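Local coordinates for protein ribokinase (Arabidopsis thaliana, PDB 6ILS) that phosphorylates D-ribose at O-5 with magnesium-bound ATP, giving D-ribose 5-phosphate for nucleotide, histidine and tryptophan synthesis or the pentose phosphate pathway, at residues B[6-11]-B[139-144]; B[43-48]-B[257-262]; B[253-258]-B[293-298]. One frame throughout, in Å; residues are numbered along the deposited sequence.

Interaction 1: residues B[6-11]-B[139-144]; sequences VVVGSA and VLLQRE. With RIB (alpha-D-ribofuranose), chain F.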
loop_
_atom_site.group_PDB
_atom_site.type_symbol
_atom_site.label_atom_id
_atom_site.label_comp_id
_atom_site.label_asym_id
_atom_site.label_seq_id
_atom_site.Cartn_x
_atom_site.Cartn_y
_atom_site.Cartn_z
ATOM N N VAL B 6 24.729 -12.560 -6.701
ATOM C CA VAL B 6 23.652 -12.093 -7.568
ATOM C C VAL B 6 22.324 -12.721 -7.192
ATOM O O VAL B 6 22.151 -13.937 -7.224
ATOM C CB VAL B 6 23.954 -12.374 -9.042
ATOM C CG1 VAL B 6 22.771 -11.925 -9.905
ATOM C CG2 VAL B 6 25.218 -11.664 -9.436
ATOM N N VAL B 7 21.391 -11.864 -6.787
ATOM C CA VAL B 7 20.067 -12.278 -6.372
ATOM C C VAL B 7 19.089 -11.956 -7.482
ATOM O O VAL B 7 18.931 -10.790 -7.865
ATOM C CB VAL B 7 19.618 -11.557 -5.063
ATOM C CG1 VAL B 7 18.256 -12.062 -4.613
ATOM C CG2 VAL B 7 20.683 -11.738 -3.955
ATOM N N VAL B 8 18.446 -12.986 -8.012
ATOM C CA VAL B 8 17.401 -12.787 -8.985
ATOM C C VAL B 8 16.100 -13.149 -8.318
ATOM O O VAL B 8 15.911 -14.277 -7.859
ATOM C CB VAL B 8 17.619 -13.638 -10.257
ATOM C CG1 VAL B 8 16.532 -13.298 -11.297
ATOM C CG2 VAL B 8 19.018 -13.382 -10.824
ATOM N N GLY B 9 15.182 -12.196 -8.216
ATOM C CA GLY B 9 13.956 -12.528 -7.547
ATOM C C GLY B 9 13.035 -11.354 -7.338
ATOM O O GLY B 9 13.049 -10.389 -8.112
ATOM N N SER B 10 12.259 -11.439 -6.263
ATOM C CA SER B 10 11.128 -10.547 -6.015
ATOM C C SER B 10 11.425 -9.309 -5.178
ATOM O O SER B 10 12.298 -9.320 -4.316
ATOM C CB SER B 10 10.037 -11.311 -5.311
ATOM O OG SER B 10 10.546 -11.862 -4.096
ATOM N N ALA B 11 10.636 -8.267 -5.411
ATOM C CA ALA B 11 10.630 -7.072 -4.583
ATOM C C ALA B 11 9.175 -6.714 -4.306
ATOM O O ALA B 11 8.391 -6.611 -5.231
ATOM C CB ALA B 11 11.362 -5.915 -5.271
ATOM N N VAL B 139 24.691 -17.413 -6.887
ATOM C CA VAL B 139 23.395 -16.892 -7.307
ATOM C C VAL B 139 22.290 -17.384 -6.379
ATOM O O VAL B 139 22.274 -18.563 -6.021
ATOM C CB VAL B 139 23.077 -17.303 -8.786
ATOM C CG1 VAL B 139 21.651 -16.931 -9.165
ATOM C CG2 VAL B 139 24.068 -16.657 -9.726
ATOM N N LEU B 140 21.387 -16.478 -5.970
ATOM C CA LEU B 140 20.276 -16.810 -5.076
ATOM C C LEU B 140 18.947 -16.564 -5.754
ATOM O O LEU B 140 18.738 -15.480 -6.293
ATOM C CB LEU B 140 20.301 -15.954 -3.787
ATOM C CG LEU B 140 21.497 -15.954 -2.862
ATOM C CD1 LEU B 140 21.091 -15.399 -1.463
ATOM C CD2 LEU B 140 22.129 -17.329 -2.778
ATOM N N LEU B 141 18.072 -17.569 -5.708
ATOM C CA LEU B 141 16.714 -17.527 -6.243
ATOM C C LEU B 141 15.709 -17.847 -5.141
ATOM O O LEU B 141 16.065 -18.483 -4.137
ATOM C CB LEU B 141 16.577 -18.547 -7.391
ATOM C CG LEU B 141 17.694 -18.511 -8.431
ATOM C CD1 LEU B 141 17.584 -19.722 -9.379
ATOM C CD2 LEU B 141 17.676 -17.171 -9.243
ATOM N N GLN B 142 14.459 -17.417 -5.318
ATOM C CA GLN B 142 13.360 -17.846 -4.463
ATOM C C GLN B 142 12.163 -18.196 -5.359
ATOM O O GLN B 142 12.314 -18.293 -6.572
ATOM C CB GLN B 142 12.964 -16.767 -3.446
ATOM C CG GLN B 142 14.138 -15.940 -2.923
ATOM C CD GLN B 142 14.647 -14.930 -3.956
ATOM O OE1 GLN B 142 13.864 -14.292 -4.686
ATOM N NE2 GLN B 142 15.952 -14.793 -4.026
ATOM N N ARG B 143 10.984 -18.359 -4.771
ATOM C CA ARG B 143 9.830 -18.724 -5.588
ATOM C C ARG B 143 8.736 -17.673 -5.585
ATOM O O ARG B 143 7.569 -17.963 -5.322
ATOM C CB ARG B 143 9.310 -20.070 -5.135
ATOM C CG ARG B 143 10.408 -21.104 -5.263
ATOM C CD ARG B 143 9.890 -22.471 -5.630
ATOM N NE ARG B 143 9.128 -22.495 -6.881
ATOM C CZ ARG B 143 7.916 -23.032 -6.975
ATOM N NH1 ARG B 143 7.348 -23.544 -5.890
ATOM N NH2 ARG B 143 7.265 -23.046 -8.132
ATOM N N GLU B 144 9.137 -16.452 -5.926
ATOM C CA GLU B 144 8.224 -15.304 -5.998
ATOM C C GLU B 144 8.342 -14.598 -7.350
ATOM O O GLU B 144 7.875 -13.467 -7.515
ATOM C CB GLU B 144 8.515 -14.322 -4.839
ATOM C CG GLU B 144 8.185 -14.885 -3.467
ATOM C CD GLU B 144 8.190 -13.829 -2.348
ATOM O OE1 GLU B 144 8.936 -12.821 -2.442
ATOM O OE2 GLU B 144 7.419 -14.009 -1.381
HETATM O O5 RIB F . 10.469 -13.384 3.634
HETATM C C5 RIB F . 9.869 -12.124 3.779
HETATM C C4 RIB F . 9.187 -11.773 2.621
HETATM O O4 RIB F . 8.199 -12.825 2.181
HETATM C C3 RIB F . 8.260 -10.545 3.022
HETATM O O3 RIB F . 9.076 -9.285 2.878
HETATM C C2 RIB F . 7.218 -10.644 2.327
HETATM O O2 RIB F . 7.095 -9.584 1.298
HETATM C C1 RIB F . 7.225 -12.156 1.621
HETATM O O1 RIB F . 7.433 -12.046 0.261
HETATM O O HOH W 1 14.015 -16.102 -7.892
#

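Interaction 2: residues B[43-48]-B[257-262]; sequences ANQAAC and AGDTFT. With ATP (adenosine-5'-triphosphate), chain E; RIB (alpha-D-ribofuranose), chain F.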
loop_
_atom_site.group_PDB
_atom_site.type_symbol
_atom_site.label_atom_id
_atom_site.label_comp_id
_atom_site.label_asym_id
_atom_site.label_seq_id
_atom_site.Cartn_x
_atom_site.Cartn_y
_atom_site.Cartn_z
ATOM N N ALA B 43 14.509 -8.960 -2.679
ATOM C CA ALA B 43 15.087 -7.700 -2.217
ATOM C C ALA B 43 15.677 -7.883 -0.815
ATOM O O ALA B 43 16.729 -7.327 -0.515
ATOM C CB ALA B 43 14.031 -6.558 -2.225
ATOM N N ASN B 44 15.005 -8.655 0.030
ATOM C CA ASN B 44 15.524 -8.930 1.382
ATOM C C ASN B 44 16.882 -9.588 1.326
ATOM O O ASN B 44 17.803 -9.223 2.054
ATOM C CB ASN B 44 14.587 -9.838 2.180
ATOM C CG ASN B 44 13.331 -9.141 2.627
ATOM O OD1 ASN B 44 13.221 -7.920 2.562
ATOM N ND2 ASN B 44 12.380 -9.920 3.137
ATOM N N GLN B 45 17.001 -10.615 0.487
ATOM C CA GLN B 45 18.259 -11.343 0.398
ATOM C C GLN B 45 19.377 -10.473 -0.159
ATOM O O GLN B 45 20.511 -10.532 0.331
ATOM C CB GLN B 45 18.037 -12.624 -0.419
ATOM C CG GLN B 45 17.127 -13.555 0.372
ATOM C CD GLN B 45 16.839 -14.874 -0.320
ATOM O OE1 GLN B 45 17.487 -15.232 -1.304
ATOM N NE2 GLN B 45 15.862 -15.601 0.200
ATOM N N ALA B 46 19.067 -9.629 -1.151
ATOM C CA ALA B 46 20.067 -8.725 -1.695
ATOM C C ALA B 46 20.477 -7.685 -0.654
ATOM O O ALA B 46 21.665 -7.384 -0.501
ATOM C CB ALA B 46 19.541 -8.027 -2.957
ATOM N N ALA B 47 19.492 -7.126 0.050
ATOM C CA ALA B 47 19.816 -6.165 1.114
ATOM C C ALA B 47 20.739 -6.773 2.166
ATOM O O ALA B 47 21.700 -6.136 2.621
ATOM C CB ALA B 47 18.555 -5.640 1.768
ATOM N N CYS B 48 20.461 -8.017 2.534
ATOM C CA CYS B 48 21.307 -8.711 3.505
ATOM C C CYS B 48 22.744 -8.841 3.034
ATOM O O CYS B 48 23.685 -8.477 3.745
ATOM C CB CYS B 48 20.713 -10.084 3.804
ATOM S SG CYS B 48 21.739 -11.087 4.882
ATOM N N ALA B 257 13.904 -12.986 8.552
ATOM C CA ALA B 257 14.988 -13.750 9.185
ATOM C C ALA B 257 15.409 -14.976 8.377
ATOM O O ALA B 257 16.591 -15.318 8.328
ATOM C CB ALA B 257 14.584 -14.160 10.591
ATOM N N GLY B 258 14.453 -15.658 7.760
ATOM C CA GLY B 258 14.799 -16.752 6.873
ATOM C C GLY B 258 15.592 -16.251 5.678
ATOM O O GLY B 258 16.517 -16.909 5.213
ATOM N N ASP B 259 15.218 -15.081 5.171
ATOM C CA ASP B 259 15.943 -14.471 4.062
ATOM C C ASP B 259 17.360 -14.119 4.472
ATOM O O ASP B 259 18.312 -14.336 3.716
ATOM C CB ASP B 259 15.216 -13.219 3.567
ATOM C CG ASP B 259 13.858 -13.544 2.963
ATOM O OD1 ASP B 259 13.786 -14.554 2.238
ATOM O OD2 ASP B 259 12.880 -12.808 3.230
ATOM N N THR B 260 17.490 -13.586 5.684
ATOM C CA THR B 260 18.790 -13.238 6.239
ATOM C C THR B 260 19.650 -14.490 6.378
ATOM O O THR B 260 20.836 -14.504 6.007
ATOM C CB THR B 260 18.614 -12.565 7.603
ATOM O OG1 THR B 260 17.907 -11.320 7.421
ATOM C CG2 THR B 260 19.952 -12.302 8.250
ATOM N N PHE B 261 19.042 -15.543 6.917
ATOM C CA PHE B 261 19.762 -16.803 7.120
ATOM C C PHE B 261 20.353 -17.293 5.796
ATOM O O PHE B 261 21.540 -17.625 5.695
ATOM C CB PHE B 261 18.841 -17.877 7.720
ATOM C CG PHE B 261 19.571 -19.162 8.059
ATOM C CD1 PHE B 261 19.747 -20.158 7.108
ATOM C CD2 PHE B 261 20.116 -19.342 9.314
ATOM C CE1 PHE B 261 20.445 -21.326 7.411
ATOM C CE2 PHE B 261 20.815 -20.509 9.631
ATOM C CZ PHE B 261 20.985 -21.501 8.668
ATOM N N THR B 262 19.508 -17.326 4.774
ATOM C CA THR B 262 19.913 -17.892 3.485
ATOM C C THR B 262 20.961 -17.021 2.799
ATOM O O THR B 262 21.975 -17.514 2.312
ATOM C CB THR B 262 18.685 -18.071 2.549
ATOM O OG1 THR B 262 17.681 -18.828 3.236
ATOM C CG2 THR B 262 19.090 -18.812 1.290
HETATM P PG ATP E . 11.664 -19.361 6.968
HETATM O O1G ATP E . 12.228 -19.729 5.644
HETATM O O2G ATP E . 11.514 -17.852 7.087
HETATM O O3G ATP E . 10.300 -19.949 7.161
HETATM P PB ATP E . 12.226 -20.585 9.436
HETATM O O1B ATP E . 13.422 -20.997 10.178
HETATM O O2B ATP E . 11.417 -21.782 9.233
HETATM O O3B ATP E . 12.679 -19.950 8.060
HETATM P PA ATP E . 11.501 -18.626 11.460
HETATM O O1A ATP E . 11.045 -19.411 12.685
HETATM O O2A ATP E . 10.713 -17.346 11.349
HETATM O O3A ATP E . 11.274 -19.496 10.155
HETATM O "O5'" ATP E . 13.015 -18.261 11.624
HETATM C "C5'" ATP E . 13.713 -17.626 10.571
HETATM C "C4'" ATP E . 15.252 -17.615 10.958
HETATM O "O4'" ATP E . 15.424 -16.925 12.329
HETATM C "C3'" ATP E . 15.652 -18.806 11.104
HETATM O "O3'" ATP E . 17.003 -18.938 10.627
HETATM C "C2'" ATP E . 15.638 -19.122 12.733
HETATM O "O2'" ATP E . 16.583 -20.206 12.966
HETATM C "C1'" ATP E . 15.927 -18.024 13.300
HETATM N N9 ATP E . 15.120 -17.847 14.522
HETATM C C8 ATP E . 13.821 -17.975 14.923
HETATM N N7 ATP E . 13.762 -17.643 16.241
HETATM C C5 ATP E . 15.027 -17.301 16.650
HETATM C C6 ATP E . 15.525 -16.888 17.885
HETATM N N6 ATP E . 14.800 -16.708 19.113
HETATM N N1 ATP E . 16.823 -16.619 18.014
HETATM C C2 ATP E . 17.670 -16.734 16.931
HETATM N N3 ATP E . 17.199 -17.132 15.722
HETATM C C4 ATP E . 15.867 -17.420 15.590
HETATM O O5 RIB F . 10.469 -13.384 3.634
HETATM C C5 RIB F . 9.869 -12.124 3.779
HETATM C C4 RIB F . 9.187 -11.773 2.621
HETATM O O4 RIB F . 8.199 -12.825 2.181
HETATM C C3 RIB F . 8.260 -10.545 3.022
HETATM O O3 RIB F . 9.076 -9.285 2.878
HETATM C C2 RIB F . 7.218 -10.644 2.327
HETATM O O2 RIB F . 7.095 -9.584 1.298
HETATM C C1 RIB F . 7.225 -12.156 1.621
HETATM O O1 RIB F . 7.433 -12.046 0.261
#

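Interaction 3: residues B[253-258]-B[293-298]; sequences DTTGAG and KGAIPS. With NA (sodium ion), chain G; ATP (adenosine-5'-triphosphate), chain E.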
loop_
_atom_site.group_PDB
_atom_site.type_symbol
_atom_site.label_atom_id
_atom_site.label_comp_id
_atom_site.label_asym_id
_atom_site.label_seq_id
_atom_site.Cartn_x
_atom_site.Cartn_y
_atom_site.Cartn_z
ATOM N N ASP B 253 10.601 -9.314 15.854
ATOM C CA ASP B 253 9.951 -9.501 14.570
ATOM C C ASP B 253 10.779 -10.448 13.714
ATOM O O ASP B 253 11.879 -10.096 13.295
ATOM C CB ASP B 253 9.771 -8.153 13.869
ATOM C CG ASP B 253 9.146 -8.277 12.498
ATOM O OD1 ASP B 253 8.524 -9.319 12.194
ATOM O OD2 ASP B 253 9.256 -7.314 11.716
ATOM N N THR B 254 10.243 -11.636 13.441
ATOM C CA THR B 254 10.971 -12.618 12.638
ATOM C C THR B 254 10.876 -12.382 11.137
ATOM O O THR B 254 11.479 -13.114 10.366
ATOM C CB THR B 254 10.490 -14.044 12.910
ATOM O OG1 THR B 254 9.111 -14.146 12.539
ATOM C CG2 THR B 254 10.672 -14.390 14.378
ATOM N N THR B 255 10.151 -11.352 10.709
ATOM C CA THR B 255 10.057 -11.079 9.284
ATOM C C THR B 255 11.446 -10.841 8.673
ATOM O O THR B 255 12.224 -10.015 9.166
ATOM C CB THR B 255 9.155 -9.857 8.994
ATOM O OG1 THR B 255 7.862 -10.064 9.590
ATOM C CG2 THR B 255 9.003 -9.669 7.495
ATOM N N GLY B 256 11.749 -11.581 7.610
ATOM C CA GLY B 256 13.006 -11.434 6.896
ATOM C C GLY B 256 14.145 -12.292 7.448
ATOM O O GLY B 256 15.233 -12.339 6.875
ATOM N N ALA B 257 13.904 -12.986 8.552
ATOM C CA ALA B 257 14.988 -13.750 9.185
ATOM C C ALA B 257 15.409 -14.976 8.377
ATOM O O ALA B 257 16.591 -15.318 8.328
ATOM C CB ALA B 257 14.584 -14.160 10.591
ATOM N N GLY B 258 14.453 -15.658 7.760
ATOM C CA GLY B 258 14.799 -16.752 6.873
ATOM C C GLY B 258 15.592 -16.251 5.678
ATOM O O GLY B 258 16.517 -16.909 5.213
ATOM N N LYS B 293 12.470 -4.618 14.266
ATOM C CA LYS B 293 11.252 -4.704 13.464
ATOM C C LYS B 293 11.515 -4.345 11.999
ATOM O O LYS B 293 12.342 -3.487 11.698
ATOM C CB LYS B 293 10.148 -3.811 14.065
ATOM C CG LYS B 293 8.870 -3.716 13.217
ATOM C CD LYS B 293 7.587 -3.864 14.036
ATOM C CE LYS B 293 7.202 -5.334 14.177
ATOM N NZ LYS B 293 5.762 -5.538 14.508
ATOM N N GLY B 294 10.820 -5.028 11.091
ATOM C CA GLY B 294 10.963 -4.809 9.662
ATOM C C GLY B 294 11.940 -5.791 9.039
ATOM O O GLY B 294 12.773 -6.355 9.742
ATOM N N ALA B 295 11.851 -6.005 7.731
ATOM C CA ALA B 295 12.780 -6.919 7.062
ATOM C C ALA B 295 14.115 -6.232 6.785
ATOM O O ALA B 295 15.094 -6.430 7.507
ATOM C CB ALA B 295 12.175 -7.456 5.766
ATOM N N ILE B 296 14.147 -5.415 5.739
ATOM C CA ILE B 296 15.372 -4.747 5.334
ATOM C C ILE B 296 15.968 -3.816 6.422
ATOM O O ILE B 296 17.190 -3.801 6.599
ATOM C CB ILE B 296 15.134 -4.017 3.998
ATOM C CG1 ILE B 296 14.886 -5.080 2.913
ATOM C CG2 ILE B 296 16.309 -3.116 3.640
ATOM C CD1 ILE B 296 14.820 -4.564 1.456
ATOM N N PRO B 297 15.130 -3.081 7.191
ATOM C CA PRO B 297 15.690 -2.329 8.325
ATOM C C PRO B 297 16.407 -3.169 9.385
ATOM O O PRO B 297 17.267 -2.639 10.076
ATOM C CB PRO B 297 14.453 -1.669 8.949
ATOM C CG PRO B 297 13.505 -1.537 7.837
ATOM C CD PRO B 297 13.718 -2.719 6.952
ATOM N N SER B 298 16.067 -4.449 9.510
ATOM C CA SER B 298 16.639 -5.290 10.558
ATOM C C SER B 298 17.929 -6.008 10.146
ATOM O O SER B 298 18.540 -6.701 10.961
ATOM C CB SER B 298 15.626 -6.349 11.010
ATOM O OG SER B 298 15.447 -7.314 9.985
HETATM NA NA NA G . 13.191 -8.563 11.603
HETATM P PG ATP E . 11.664 -19.361 6.968
HETATM O O1G ATP E . 12.228 -19.729 5.644
HETATM O O2G ATP E . 11.514 -17.852 7.087
HETATM O O3G ATP E . 10.300 -19.949 7.161
HETATM P PB ATP E . 12.226 -20.585 9.436
HETATM O O1B ATP E . 13.422 -20.997 10.178
HETATM O O2B ATP E . 11.417 -21.782 9.233
HETATM O O3B ATP E . 12.679 -19.950 8.060
HETATM P PA ATP E . 11.501 -18.626 11.460
HETATM O O1A ATP E . 11.045 -19.411 12.685
HETATM O O2A ATP E . 10.713 -17.346 11.349
HETATM O O3A ATP E . 11.274 -19.496 10.155
HETATM O "O5'" ATP E . 13.015 -18.261 11.624
HETATM C "C5'" ATP E . 13.713 -17.626 10.571
HETATM C "C4'" ATP E . 15.252 -17.615 10.958
HETATM O "O4'" ATP E . 15.424 -16.925 12.329
HETATM C "C3'" ATP E . 15.652 -18.806 11.104
HETATM O "O3'" ATP E . 17.003 -18.938 10.627
HETATM C "C2'" ATP E . 15.638 -19.122 12.733
HETATM O "O2'" ATP E . 16.583 -20.206 12.966
HETATM C "C1'" ATP E . 15.927 -18.024 13.300
HETATM N N9 ATP E . 15.120 -17.847 14.522
HETATM C C8 ATP E . 13.821 -17.975 14.923
HETATM N N7 ATP E . 13.762 -17.643 16.241
HETATM C C5 ATP E . 15.027 -17.301 16.650
HETATM C C6 ATP E . 15.525 -16.888 17.885
HETATM N N6 ATP E . 14.800 -16.708 19.113
HETATM N N1 ATP E . 16.823 -16.619 18.014
HETATM C C2 ATP E . 17.670 -16.734 16.931
HETATM N N3 ATP E . 17.199 -17.132 15.722
HETATM C C4 ATP E . 15.867 -17.420 15.590
#

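Interaction 1: residues B[6-11]-B[139-144]
S10 and E144 are brought together by their side-chain torsions: S10 OG stands between its own backbone N and carbonyl carbon (chi1 58°), while E144 turns CG away from its carbonyl carbon and then runs extended (chi2 -168°), which carries the carboxylate to the serine hydroxyl. Both residues follow neighbouring parallel strands in the central sheet of the PfkB, or ribokinase-like, alpha/beta fold. S10 OG donates to E144 OE1 in a very short bond of 2.5 Å. The same OE1 accepts the backbone N-H of K41, and S10 OG accepts that of G42, which ties the pair to the start of helix 41-51. The other carboxylate oxygen, E144 OE2, takes the hydroxyl O1 of ribose at 2.6 Å. An alanine at E144 would probably deprive ribose O1 of this acceptor and leave S10 OG and K41 N without their shared mate. Further back, the strands zip up as a regular parallel ladder, with V6 level with V139 and V7 with L140. L140 N donates to V6 O at 2.9 Å, and V8 N answers by donating to L140 O at 3.0 Å. Q142 folds back across this ladder through a bend at chi2 (74°), its side chain crossing that of V7 at about a right angle with NE2 3.6 Å from V7 CG1. Its OE1 rests 3.4 Å from G9 CA, where any beta carbon would collide with it; the backbone angles of G9 also suit only glycine. On the far side of the sheet L141 CD2 touches V8 CB at 3.7 Å. Where the strands part, a water accepts from Q142 N at 2.9 Å and lies close enough to V8 O to bridge the two strands.

Interaction 2: residues B[43-48]-B[257-262]
The side chains of N44 and D259 cross obliquely, with the amide and carboxylate planes 54° apart. N44 ND2 points its N-H almost straight at D259 OD2, 2.9 Å away, with the oxygen lying in the amide plane. Seen from the acceptor, the donor comes on the anti side and out of the carboxylate plane. The side chain of Q45 meets the same carboxylate at about a right angle: its extended chain carries NE2 to D259 OD1 at 3.1 Å, again on the anti side, while CG lies against D259 CB at 3.7 Å. Two amides from consecutive residues of helix 41-51 therefore take one oxygen each and fix the rotation of the carboxylate. The hydroxyl O5 of ribose, the position that is phosphorylated, donates to D259 OD2 at 2.5 Å, consistent with the predicted role of D259 as proton acceptor. N44 ND2 also makes a weak bond to ribose O3. D259 closes the GAGD signature of PfkB kinases at the start of helix 257-270; segments 43-48 and 257-262 cross at -50°. One residue before D259, G258 CA lies 3.5 Å from ATP O2G, and a beta carbon there would clash with that oxygen. Farther along the helices, C48 SG, anti to its backbone N, packs 3.7 Å from T260 O and also touches T260 CG2; T260 OG1 itself is bonded to G256 O.

Interaction 3: residues B[253-258]-B[293-298]
Backbone carbonyls of D253, T255 and G294 point at one sodium ion, so the two loops are joined through a metal that no carboxylate touches. D253 O is the closest of the three, at 2.6 Å from the sodium, and the carbonyls of C289 and V292 bind it too; S298 OG, a predicted potassium ligand, stands 3.0 Å from the sodium. The D253 carboxylate works on the protein instead. With CG anti to its backbone N (chi1 178°), it faces the 293-298 loop, and OD2 accepts G294 N through its anti lone pair at 2.8 Å. OD1 turns back to its own loop, closing an Asx turn with T255 N, which reaches it from above the carboxylate plane, and using its syn lone pair for T255 OG1 at 2.8 Å. One side chain thus positions residues that supply three of the carbonyl ligands, its own included. This is the monovalent-cation site of ribokinases, predicted to take potassium, and it is built in part by the loop leading into helix 257-270. That loop makes a type II beta turn from T254 to A257, with G256 at the N-cap position. The positive phi of G256 (88°) suits glycine, and a beta carbon here would stand tight against A295 CB. Next to it, T255 CG2 packs 4.2 Å from A295 CB. At the more open end, the bent chain of K293 crosses D253 at about a right angle and lays CE 3.8 Å from D253 CB, while K293 NZ remains 4.8 Å from D253 OD2.

In the fold
Interactions 1 and 2 are buried near the middle of the chain, whereas interaction 3 lies farther out and is partly open. Interaction 1 joins two strands of the central sheet, interaction 2 two helices, and interaction 3 two loops; the chemistry moves accordingly from a backbone ladder, through amides on a carboxylate, to carbonyls round a metal. Helix 41-51 links the first two, with Q142 NE2 bonded to Q45 OE1, and both hold ribose. Interactions 2 and 3 share A257 and G258 at the start of helix 257-270 beside ATP, and N44 packs on A295 and I296. Interactions 1 and 3, with centres about 17 Å apart, do not touch.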